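Local coordinates for putative endonuclease/exonuclease/phosphatase family protein (Bacteroides vulgatus ATCC 8482, PDB 3G6S), which probably acts as a nuclease of the DNase I-like endonuclease/exonuclease/phosphatase family, perhaps with endonuclease or 3'-5' RNA exonuclease activity, at residues Asp28-Cys31 and Gln32-Asp36. Residues are numbered along the deposited sequence; the frame is centred on the assembly and turned at random.
Sequences DRVC and QFIKD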
loop_
_atom_site.group_PDB
_atom_site.type_symbol
_atom_site.label_atom_id
_atom_site.label_comp_id
_atom_site.label_asym_id
_atom_site.label_seq_id
_atom_site.Cartn_x
_atom_site.Cartn_y
_atom_site.Cartn_z
ATOM N N ASP A 28 12.227 -3.327 -14.588
ATOM C CA ASP A 28 12.783 -4.631 -14.279
ATOM C C ASP A 28 13.264 -4.758 -12.852
ATOM O O ASP A 28 13.038 -5.791 -12.211
ATOM C CB ASP A 28 13.915 -4.960 -15.244
ATOM C CG ASP A 28 13.402 -5.385 -16.612
ATOM O OD1 ASP A 28 12.553 -4.656 -17.183
ATOM O OD2 ASP A 28 13.842 -6.444 -17.120
ATOM N N ARG A 29 13.923 -3.718 -12.346
ATOM C CA ARG A 29 14.427 -3.736 -10.977
ATOM C C ARG A 29 13.285 -3.959 -9.981
ATOM O O ARG A 29 13.428 -4.738 -9.043
ATOM C CB ARG A 29 15.151 -2.419 -10.661
ATOM C CG ARG A 29 16.431 -2.198 -11.448
ATOM C CD ARG A 29 17.375 -1.247 -10.721
ATOM N NE ARG A 29 17.060 0.165 -10.923
ATOM C CZ ARG A 29 17.560 0.913 -11.903
ATOM N NH1 ARG A 29 18.406 0.381 -12.782
ATOM N NH2 ARG A 29 17.225 2.197 -11.999
ATOM N N VAL A 30 12.154 -3.281 -10.196
ATOM C CA VAL A 30 10.993 -3.412 -9.311
ATOM C C VAL A 30 10.368 -4.814 -9.362
ATOM O O VAL A 30 10.095 -5.415 -8.317
ATOM C CB VAL A 30 9.903 -2.357 -9.639
ATOM C CG1 VAL A 30 8.699 -2.552 -8.723
ATOM C CG2 VAL A 30 10.467 -0.951 -9.448
ATOM N N CYS A 31 10.142 -5.331 -10.568
ATOM C CA CYS A 31 9.578 -6.675 -10.729
ATOM C C CYS A 31 10.494 -7.708 -10.072
ATOM O O CYS A 31 10.034 -8.605 -9.358
ATOM C CB CYS A 31 9.438 -7.054 -12.208
ATOM S SG CYS A 31 8.277 -6.061 -13.163
ATOM N N GLN A 32 11.794 -7.580 -10.328
ATOM C CA GLN A 32 12.764 -8.512 -9.786
ATOM C C GLN A 32 12.723 -8.534 -8.267
ATOM O O GLN A 32 12.726 -9.597 -7.655
ATOM C CB GLN A 32 14.175 -8.164 -10.279
ATOM C CG GLN A 32 15.132 -9.353 -10.247
ATOM C CD GLN A 32 14.575 -10.560 -11.008
ATOM O OE1 GLN A 32 14.307 -10.484 -12.214
ATOM N NE2 GLN A 32 14.392 -11.676 -10.301
ATOM N N PHE A 33 12.678 -7.356 -7.660
ATOM C CA PHE A 33 12.632 -7.251 -6.201
ATOM C C PHE A 33 11.451 -8.068 -5.656
ATOM O O PHE A 33 11.605 -8.871 -4.732
ATOM C CB PHE A 33 12.482 -5.782 -5.800
ATOM C CG PHE A 33 12.475 -5.556 -4.326
ATOM C CD1 PHE A 33 13.662 -5.394 -3.630
ATOM C CD2 PHE A 33 11.274 -5.502 -3.628
ATOM C CE1 PHE A 33 13.655 -5.176 -2.256
ATOM C CE2 PHE A 33 11.255 -5.286 -2.252
ATOM C CZ PHE A 33 12.448 -5.123 -1.565
ATOM N N ILE A 34 10.278 -7.862 -6.252
ATOM C CA ILE A 34 9.062 -8.563 -5.859
ATOM C C ILE A 34 9.220 -10.081 -5.925
ATOM O O ILE A 34 8.955 -10.773 -4.939
ATOM C CB ILE A 34 7.875 -8.126 -6.744
ATOM C CG1 ILE A 34 7.634 -6.621 -6.563
ATOM C CG2 ILE A 34 6.620 -8.919 -6.387
ATOM C CD1 ILE A 34 6.548 -6.049 -7.465
ATOM N N LYS A 35 9.646 -10.608 -7.071
ATOM C CA LYS A 35 9.828 -12.057 -7.189
ATOM C C LYS A 35 10.943 -12.567 -6.273
ATOM O O LYS A 35 10.807 -13.625 -5.673
ATOM C CB LYS A 35 10.132 -12.459 -8.643
ATOM C CG LYS A 35 8.952 -12.327 -9.601
ATOM C CD LYS A 35 9.160 -11.203 -10.620
ATOM C CE LYS A 35 10.005 -11.650 -11.807
ATOM N NZ LYS A 35 9.354 -12.767 -12.556
ATOM N N ASP A 36 12.040 -11.817 -6.170
ATOM C CA ASP A 36 13.172 -12.207 -5.324
ATOM C C ASP A 36 12.761 -12.363 -3.855
ATOM O O ASP A 36 13.066 -13.380 -3.219
ATOM C CB ASP A 36 14.296 -11.167 -5.385
ATOM C CG ASP A 36 15.157 -11.289 -6.637
ATOM O OD1 ASP A 36 14.815 -12.080 -7.560
ATOM O OD2 ASP A 36 16.186 -10.576 -6.696
#
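Lys-35 N donates to Cys-31 O one helical turn back in a nearly straight bond (3.1 Å, 172°). The side chain of Lys-35 doubles back over the same turn, but its path is uncertain: CD is modelled 3.0 Å from Cys-31 O, too close for a relaxed contact, and chi2, at 111°, is far from a staggered value. Together with the bends at chi3 and chi4, this course brings the chain against Leu-59 and NZ to a weak hydrogen bond with Gly-58 O. With an alanine here, Gly-58 O would probably lose its weak ammonium partner and Leu-59 the methylenes beside it. On the buried side Ile-34 has CG1 3.3 Å from Val-30 O, which accepts the Ile-34 N-H, and carries CD1 to within 4.3 Å of Val-30 CG1, an apolar pair one turn apart. Gln-32 donates its backbone N-H to Asp-28 O (2.9 Å), while its side chain, with CG anti to the backbone N (chi1 -157°) and a bend at chi2, runs on toward the next turn. There Gln-32 NE2 donates to Asp-36 OD1 (2.8 Å); the acceptor lies in the amide plane, but the amide approaches from above the carboxylate plane. Phe-33 N donates to Arg-29 O, and the Phe-33 ring stacks with His-37. These i to i+4 contacts belong to helix 27-36, the crossover between strands 2-10 and 41-45 in a beta-alpha-beta unit. Val-30 and Ile-34 both rest on Met-44 of strand 41-45, while Arg-29 NE bonds to Leu-247 O and Phe-33 touches Pro-240, joining the helix to the segment that links strands 233-239 and 254-260.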